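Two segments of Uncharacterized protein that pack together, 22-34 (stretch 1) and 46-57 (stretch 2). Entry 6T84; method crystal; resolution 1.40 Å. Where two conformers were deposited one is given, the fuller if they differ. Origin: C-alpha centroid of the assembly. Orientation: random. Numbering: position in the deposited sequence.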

ATOM      1  N   GLY A  22     -19.105  -3.647   5.521  1.00 14.17           N
ATOM      2  CA  GLY A  22     -19.870  -4.260   4.427  1.00 14.85           C
ATOM      3  C   GLY A  22     -18.976  -4.929   3.407  1.00 15.23           C
ATOM      4  O   GLY A  22     -19.384  -5.091   2.228  1.00 16.55           O
ATOM      5  N   PHE A  23     -17.811  -5.409   3.830  1.00 13.91           N
ATOM      6  CA  PHE A  23     -16.870  -6.066   2.931  1.00 13.18           C
ATOM      7  C   PHE A  23     -16.976  -7.583   3.103  1.00 12.98           C
ATOM      8  O   PHE A  23     -17.364  -8.049   4.172  1.00 14.97           O
ATOM      9  CB  PHE A  23     -15.432  -5.632   3.290  1.00 13.72           C
ATOM     10  CG  PHE A  23     -15.120  -4.172   3.067  1.00 14.33           C
ATOM     11  CD1 PHE A  23     -15.937  -3.336   2.286  1.00 14.89           C
ATOM     12  CD2 PHE A  23     -13.936  -3.650   3.597  1.00 14.49           C
ATOM     13  CE1 PHE A  23     -15.568  -1.996   2.084  1.00 15.24           C
ATOM     14  CE2 PHE A  23     -13.538  -2.299   3.352  1.00 15.75           C
ATOM     15  CZ  PHE A  23     -14.385  -1.478   2.630  1.00 15.70           C
ATOM     16  N   ASP A  24     -16.537  -8.337   2.109  1.00 12.75           N
ATOM     17  CA  ASP A  24     -16.544  -9.792   2.245  1.00 12.58           C
ATOM     18  C   ASP A  24     -15.253 -10.252   2.895  1.00 12.70           C
ATOM     19  O   ASP A  24     -14.203  -9.617   2.768  1.00 14.82           O
ATOM     20  CB  ASP A  24     -16.666 -10.450   0.850  1.00 13.56           C
ATOM     21  CG  ASP A  24     -18.034 -10.207   0.261  1.00 16.45           C
ATOM     22  OD1 ASP A  24     -19.050 -10.298   0.977  1.00 20.20           O
ATOM     23  OD2 ASP A  24     -18.117  -9.942  -0.937  1.00 16.88           O
ATOM     24  N   TYR A  25     -15.329 -11.372   3.619  1.00 12.85           N
ATOM     25  CA  TYR A  25     -14.188 -11.974   4.296  1.00 12.85           C
ATOM     26  C   TYR A  25     -13.937 -13.378   3.734  1.00 12.98           C
ATOM     27  O   TYR A  25     -14.880 -14.178   3.564  1.00 14.18           O
ATOM     28  CB  TYR A  25     -14.414 -12.055   5.814  1.00 12.87           C
ATOM     29  CG  TYR A  25     -13.327 -12.789   6.552  1.00 12.84           C
ATOM     30  CD1 TYR A  25     -12.194 -12.119   6.992  1.00 12.70           C
ATOM     31  CD2 TYR A  25     -13.403 -14.162   6.765  1.00 13.00           C
ATOM     32  CE1 TYR A  25     -11.175 -12.793   7.641  1.00 12.84           C
ATOM     33  CE2 TYR A  25     -12.401 -14.841   7.418  1.00 13.81           C
ATOM     34  CZ  TYR A  25     -11.288 -14.139   7.859  1.00 14.18           C
ATOM     35  OH  TYR A  25     -10.271 -14.822   8.516  1.00 15.73           O
ATOM     36  N   GLU A  26     -12.665 -13.731   3.541  1.00 12.56           N
ATOM     37  CA  GLU A  26     -12.265 -15.102   3.212  1.00 13.89           C
ATOM     38  C   GLU A  26     -11.046 -15.472   4.039  1.00 13.47           C
ATOM     39  O   GLU A  26     -10.134 -14.664   4.178  1.00 14.13           O
ATOM     40  CB  GLU A  26     -11.767 -15.178   1.731  1.00 18.43           C
ATOM     41  CG  GLU A  26     -12.789 -14.789   0.734  1.00 22.20           C
ATOM     42  CD  GLU A  26     -12.238 -14.798  -0.682  1.00 25.63           C
ATOM     43  OE1 GLU A  26     -11.034 -15.037  -0.910  1.00 27.89           O
ATOM     44  OE2 GLU A  26     -13.021 -14.512  -1.587  1.00 26.69           O
ATOM     45  N   TYR A  27     -10.954 -16.714   4.491  0.60 14.21           N
ATOM     46  CA  TYR A  27      -9.781 -17.021   5.286  0.60 15.19           C
ATOM     47  C   TYR A  27      -8.518 -17.008   4.454  0.60 15.23           C
ATOM     48  O   TYR A  27      -7.445 -16.639   4.961  0.60 16.04           O
ATOM     49  CB  TYR A  27      -9.888 -18.367   5.975  0.60 17.28           C
ATOM     50  CG  TYR A  27      -8.639 -18.584   6.770  0.60 20.27           C
ATOM     51  CD1 TYR A  27      -8.327 -17.721   7.825  0.60 21.25           C
ATOM     52  CD2 TYR A  27      -7.737 -19.584   6.442  0.60 21.79           C
ATOM     53  CE1 TYR A  27      -7.147 -17.868   8.549  0.60 21.65           C
ATOM     54  CE2 TYR A  27      -6.543 -19.749   7.181  0.60 22.60           C
ATOM     55  CZ  TYR A  27      -6.273 -18.901   8.246  0.60 22.35           C
ATOM     56  OH  TYR A  27      -5.120 -19.073   8.984  0.60 22.33           O
ATOM     57  N   GLU A  28      -8.600 -17.413   3.186  1.00 15.85           N
ATOM     58  CA  GLU A  28      -7.396 -17.466   2.382  1.00 19.84           C
ATOM     59  C   GLU A  28      -7.806 -17.291   0.935  1.00 18.73           C
ATOM     60  O   GLU A  28      -8.916 -17.673   0.544  1.00 20.27           O
ATOM     61  CB  GLU A  28      -6.751 -18.878   2.551  1.00 28.19           C
ATOM     62  CG  GLU A  28      -5.481 -19.110   1.776  1.00 40.64           C
ATOM     63  CD  GLU A  28      -4.788 -20.402   2.172  1.00 60.45           C
ATOM     64  OE1 GLU A  28      -5.392 -21.220   2.905  1.00 51.84           O
ATOM     65  OE2 GLU A  28      -3.627 -20.583   1.743  1.00 36.71           O
ATOM     66  N   SER A  29      -6.911 -16.710   0.152  1.00 19.74           N
ATOM     67  CA  SER A  29      -7.125 -16.646  -1.284  1.00 23.18           C
ATOM     68  C   SER A  29      -5.829 -17.040  -1.961  1.00 26.96           C
ATOM     69  O   SER A  29      -4.806 -16.349  -1.801  1.00 27.77           O
ATOM     70  CB  SER A  29      -7.573 -15.258  -1.740  1.00 25.38           C
ATOM     71  OG  SER A  29      -7.595 -15.280  -3.164  1.00 28.60           O
ATOM     72  N   GLU A  30      -5.884 -18.120  -2.740  1.00 30.81           N
ATOM     73  CA  GLU A  30      -4.648 -18.718  -3.213  1.00 36.29           C
ATOM     74  C   GLU A  30      -4.001 -17.972  -4.366  1.00 45.44           C
ATOM     75  O   GLU A  30      -2.804 -18.153  -4.579  1.00 40.66           O
ATOM     76  CB  GLU A  30      -4.844 -20.205  -3.544  1.00 47.46           C
ATOM     77  CG  GLU A  30      -5.344 -21.021  -2.357  1.00 76.82           C
ATOM     78  CD  GLU A  30      -5.455 -22.506  -2.661  1.00108.41           C
ATOM     79  OE1 GLU A  30      -5.082 -22.920  -3.779  1.00112.72           O
ATOM     80  OE2 GLU A  30      -5.915 -23.259  -1.776  1.00104.63           O
ATOM     81  N   ASP A  31      -4.730 -17.140  -5.103  1.00 36.21           N
ATOM     82  CA  ASP A  31      -4.110 -16.468  -6.233  1.00 35.49           C
ATOM     83  C   ASP A  31      -3.965 -14.964  -6.054  1.00 33.22           C
ATOM     84  O   ASP A  31      -3.333 -14.313  -6.881  1.00 35.18           O
ATOM     85  CB  ASP A  31      -4.844 -16.773  -7.536  1.00 41.89           C
ATOM     86  CG  ASP A  31      -4.559 -18.178  -8.041  1.00103.75           C
ATOM     87  OD1 ASP A  31      -3.384 -18.636  -7.974  1.00 65.42           O
ATOM     88  OD2 ASP A  31      -5.516 -18.836  -8.490  1.00 74.94           O
ATOM     89  N   LEU A  32      -4.487 -14.408  -4.976  1.00 31.83           N
ATOM     90  CA  LEU A  32      -4.577 -12.958  -4.854  1.00 31.98           C
ATOM     91  C   LEU A  32      -3.228 -12.246  -5.065  1.00 31.41           C
ATOM     92  O   LEU A  32      -3.149 -11.259  -5.816  1.00 32.38           O
ATOM     93  CB  LEU A  32      -5.121 -12.660  -3.446  1.00 33.42           C
ATOM     94  CG  LEU A  32      -5.668 -11.239  -3.280  1.00 34.93           C
ATOM     95  CD1 LEU A  32      -6.796 -10.987  -4.198  1.00 33.55           C
ATOM     96  CD2 LEU A  32      -6.144 -11.027  -1.862  1.00 58.43           C
ATOM     97  N   LEU A  33      -2.156 -12.746  -4.437  1.00 31.11           N
ATOM     98  CA  LEU A  33      -0.886 -12.006  -4.361  1.00 31.56           C
ATOM     99  C   LEU A  33      -0.213 -11.859  -5.709  1.00 32.50           C
ATOM    100  O   LEU A  33       0.681 -11.008  -5.852  1.00 32.33           O
ATOM    101  CB  LEU A  33       0.101 -12.702  -3.421  1.00 31.58           C
ATOM    102  CG  LEU A  33      -0.365 -12.791  -1.955  1.00 33.19           C
ATOM    103  CD1 LEU A  33       0.695 -13.430  -1.102  1.00 35.36           C
ATOM    104  CD2 LEU A  33      -0.639 -11.391  -1.446  1.00 33.48           C
ATOM    105  N   LYS A  34      -0.591 -12.674  -6.682  1.00 33.61           N
ATOM    106  CA  LYS A  34       0.145 -12.648  -7.928  1.00 34.61           C
ATOM    107  C   LYS A  34      -0.037 -11.351  -8.680  1.00 30.55           C
ATOM    108  O   LYS A  34       0.735 -11.075  -9.598  1.00 30.99           O
ATOM    109  CB  LYS A  34      -0.301 -13.821  -8.815  1.00 42.86           C
ATOM    110  CG  LYS A  34       0.117 -15.183  -8.272  1.00 61.14           C
ATOM    111  CD  LYS A  34      -0.275 -16.312  -9.232  1.00 74.15           C
ATOM    112  CE  LYS A  34       0.244 -17.670  -8.767  1.00 86.77           C
ATOM    113  NZ  LYS A  34      -0.381 -18.122  -7.491  1.00 99.04           N
ATOM    114  N   ASP A  46       6.125 -17.839  -2.483  0.82 54.70           N
ATOM    115  CA  ASP A  46       5.469 -19.071  -2.030  0.82 75.29           C
ATOM    116  C   ASP A  46       4.654 -18.850  -0.752  0.82 80.58           C
ATOM    117  O   ASP A  46       4.770 -19.587   0.232  0.82 66.63           O
ATOM    118  CB  ASP A  46       6.460 -20.229  -1.884  0.82 54.30           C
ATOM    119  CG  ASP A  46       5.764 -21.580  -1.828  0.82 72.08           C
ATOM    120  OD1 ASP A  46       5.260 -22.043  -2.880  0.82 57.52           O
ATOM    121  OD2 ASP A  46       5.705 -22.172  -0.726  0.82 72.75           O
ATOM    122  N   VAL A  47       3.828 -17.800  -0.769  1.00 77.20           N
ATOM    123  CA  VAL A  47       2.900 -17.498   0.312  1.00 43.55           C
ATOM    124  C   VAL A  47       1.542 -17.221  -0.311  1.00 43.29           C
ATOM    125  O   VAL A  47       1.431 -16.893  -1.488  1.00 39.84           O
ATOM    126  CB  VAL A  47       3.355 -16.296   1.167  1.00 40.78           C
ATOM    127  CG1 VAL A  47       4.607 -16.647   1.981  1.00 66.70           C
ATOM    128  CG2 VAL A  47       3.595 -15.069   0.292  1.00 43.50           C
ATOM    129  N   THR A  48       0.497 -17.374   0.489  1.00 39.57           N
ATOM    130  CA  THR A  48      -0.829 -16.994   0.048  1.00 32.45           C
ATOM    131  C   THR A  48      -1.370 -15.943   0.993  1.00 26.75           C
ATOM    132  O   THR A  48      -0.967 -15.848   2.156  1.00 28.30           O
ATOM    133  CB  THR A  48      -1.806 -18.160   0.077  1.00 32.31           C
ATOM    134  OG1 THR A  48      -1.928 -18.599   1.425  1.00 34.30           O
ATOM    135  CG2 THR A  48      -1.326 -19.335  -0.787  1.00 31.80           C
ATOM    136  N   ALA A  49      -2.341 -15.212   0.496  1.00 22.25           N
ATOM    137  CA  ALA A  49      -2.989 -14.143   1.248  1.00 19.56           C
ATOM    138  C   ALA A  49      -3.946 -14.767   2.259  1.00 17.80           C
ATOM    139  O   ALA A  49      -4.739 -15.669   1.914  1.00 18.63           O
ATOM    140  CB  ALA A  49      -3.748 -13.258   0.267  1.00 19.39           C
ATOM    141  N   LYS A  50      -3.894 -14.311   3.508  1.00 16.02           N
ATOM    142  CA  LYS A  50      -4.770 -14.844   4.547  1.00 16.05           C
ATOM    143  C   LYS A  50      -5.570 -13.731   5.182  1.00 14.43           C
ATOM    144  O   LYS A  50      -5.186 -12.560   5.140  1.00 14.91           O
ATOM    145  CB  LYS A  50      -3.998 -15.623   5.628  1.00 19.57           C
ATOM    146  CG  LYS A  50      -3.442 -16.930   5.057  1.00 23.75           C
ATOM    147  CD  LYS A  50      -2.974 -17.865   6.113  1.00 26.54           C
ATOM    148  CE  LYS A  50      -2.500 -19.170   5.442  1.00 28.81           C
ATOM    149  NZ  LYS A  50      -1.625 -19.988   6.314  1.00 30.20           N
ATOM    150  N   ASN A  51      -6.648 -14.114   5.872  0.68 14.21           N
ATOM    151  CA  ASN A  51      -7.538 -13.139   6.525  0.68 14.33           C
ATOM    152  C   ASN A  51      -7.887 -12.005   5.561  0.68 12.73           C
ATOM    153  O   ASN A  51      -7.625 -10.813   5.797  0.68 13.08           O
ATOM    154  CB  ASN A  51      -6.906 -12.578   7.803  0.68 16.46           C
ATOM    155  CG  ASN A  51      -6.851 -13.573   8.875  0.68 18.70           C
ATOM    156  OD1 ASN A  51      -7.832 -14.242   9.135  0.68 18.56           O
ATOM    157  ND2 ASN A  51      -5.707 -13.669   9.559  0.68 21.42           N
ATOM    158  N   VAL A  52      -8.437 -12.425   4.433  1.00 12.46           N
ATOM    159  CA  VAL A  52      -8.620 -11.565   3.269  1.00 12.55           C
ATOM    160  C   VAL A  52      -9.955 -10.843   3.379  1.00 11.88           C
ATOM    161  O   VAL A  52     -11.002 -11.463   3.653  1.00 12.81           O
ATOM    162  CB  VAL A  52      -8.565 -12.415   1.995  1.00 12.97           C
ATOM    163  CG1 VAL A  52      -8.762 -11.505   0.745  1.00 14.62           C
ATOM    164  CG2 VAL A  52      -7.244 -13.180   1.913  1.00 13.55           C
ATOM    165  N   VAL A  53      -9.951  -9.532   3.099  1.00 11.58           N
ATOM    166  CA  VAL A  53     -11.164  -8.741   3.109  1.00 11.71           C
ATOM    167  C   VAL A  53     -11.250  -8.055   1.745  1.00 12.25           C
ATOM    168  O   VAL A  53     -10.270  -7.436   1.282  1.00 12.44           O
ATOM    169  CB  VAL A  53     -11.131  -7.699   4.257  1.00 12.05           C
ATOM    170  CG1 VAL A  53     -12.394  -6.825   4.218  1.00 12.18           C
ATOM    171  CG2 VAL A  53     -11.035  -8.429   5.600  1.00 13.23           C
ATOM    172  N   LEU A  54     -12.395  -8.165   1.090  1.00 12.23           N
ATOM    173  CA  LEU A  54     -12.585  -7.688  -0.273  0.57 12.48           C
ATOM    174  C   LEU A  54     -13.730  -6.691  -0.246  1.00 12.58           C
ATOM    175  O   LEU A  54     -14.855  -7.050   0.140  1.00 12.92           O
ATOM    176  CB  LEU A  54     -12.952  -8.873  -1.203  0.57 13.40           C
ATOM    177  CG  LEU A  54     -12.008 -10.103  -1.131  0.57 14.33           C
ATOM    178  CD1 LEU A  54     -12.448 -11.129  -0.039  0.57 14.32           C
ATOM    179  CD2 LEU A  54     -11.882 -10.770  -2.523  0.57 15.25           C
ATOM    180  N   GLY A  55     -13.461  -5.460  -0.654  1.00 13.56           N
ATOM    181  CA  GLY A  55     -14.484  -4.436  -0.566  1.00 14.55           C
ATOM    182  C   GLY A  55     -14.329  -3.375  -1.621  1.00 14.67           C
ATOM    183  O   GLY A  55     -13.605  -3.541  -2.591  1.00 13.53           O
ATOM    184  N   GLN A  56     -15.015  -2.256  -1.433  1.00 19.33           N
ATOM    185  CA  GLN A  56     -14.895  -1.099  -2.345  1.00 23.74           C
ATOM    186  C   GLN A  56     -14.854   0.169  -1.515  1.00 25.56           C
ATOM    187  O   GLN A  56     -15.487   0.243  -0.459  1.00 27.10           O
ATOM    188  CB  GLN A  56     -16.089  -0.949  -3.281  1.00 28.45           C
ATOM    189  CG  GLN A  56     -16.158  -2.026  -4.390  1.00 38.61           C
ATOM    190  CD  GLN A  56     -17.280  -1.760  -5.389  1.00 57.16           C
ATOM    191  OE1 GLN A  56     -17.031  -1.359  -6.530  1.00 48.02           O
ATOM    192  NE2 GLN A  56     -18.519  -1.988  -4.959  1.00 41.61           N
ATOM    193  N   ILE A  57     -14.112   1.163  -2.002  1.00 26.47           N
ATOM    194  CA  ILE A  57     -14.113   2.518  -1.419  1.00 28.88           C
ATOM    195  C   ILE A  57     -14.532   3.438  -2.543  1.00 28.96           C
ATOM    196  O   ILE A  57     -13.806   3.551  -3.536  1.00 28.45           O
ATOM    197  CB  ILE A  57     -12.719   2.928  -0.916  1.00 33.37           C
ATOM    198  CG1 ILE A  57     -12.271   2.074   0.281  1.00 39.37           C
ATOM    199  CG2 ILE A  57     -12.688   4.419  -0.545  1.00 33.80           C
ATOM    200  CD1 ILE A  57     -10.838   2.343   0.701  1.00 50.28           C
TER
HETATM  201  O   HOH W   1      -2.541 -15.311  -2.647  1.00 29.72           O
HETATM  202  O   HOH W   2      -0.780 -16.464  -3.903  1.00 41.77           O

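The two stretches run side by side as antiparallel strands, the axes of 24-26 and 52-57 approaching to 4.7 Å with an angle of 156° between their directions. Asp24 and Leu54 form a hydrogen-bonded pair through both backbone bonds, Asp24 N to Leu54 O and Leu54 N to Asp24 O, each 2.9 Å. Glu26 and Val52 repeat the pattern, with Glu26 N to Val52 O and Val52 N to Glu26 O both 2.8 Å. Between them Tyr25 and Val53 make no such bonds, but their CA atoms come near the opposing carbonyls, Val53 CA lying 3.2 Å from Asp24 O.

Both chains turn a corner together, at Tyr27 and Asn51, and a hydrogen bond from Asn51 N to Tyr27 O (2.8 Å) holds the bends in step. Asn51 has positive phi, a conformation that asparagine tolerates better than most residues. Its side chain also accepts a bond from Tyr25, OH to OD1 at 2.6 Å, so the long tyrosine reaches along the strand to the corner. Beyond the bend, Ser29 N donates to Ala49 O at 3.0 Å.

The clearest fit of bump into hollow is at Phe23. Gly55 has no side chain, and its CA lies over one face of the Phe23 ring, 3.8 Å from the ring centroid, in a CH-pi contact. A CB at Gly55 would fall 2.1 Å from Phe23 CD1, a clash; the missing side chain is the hollow that the ring occupies. Val53 CG1 closes in near the ring plane and packs 3.4 Å from Phe23 CB.

A second apolar cluster forms where the 3-10 segment brings Leu32 and Leu33 against the other stretch. Small Ala49 leaves room for both: its CB is 3.9 Å from Leu32 CD2 and 4.0 Å from Leu33 CD2. Leu32 CD2 also meets branched Val52 at CG1 (3.7 Å), while Leu33 CD1 touches Val47 CG2 (3.6 Å). Water 1 bridges the backbones here, donating to Ser29 O (2.6 Å) and accepting from Leu33 N and Ala49 N (both 3.2 Å).

Charged residues suit the more open parts of the contact. Glu28 extends its chain so that OE2 accepts a hydrogen bond from Thr48 OG1 at 2.6 Å, a short bond well matched to a carboxylate and a hydroxyl. Glu26 lays its aliphatic stem beside Val52, CB to CB 4.2 Å, and its CD lies 3.7 Å from Leu54 CD1.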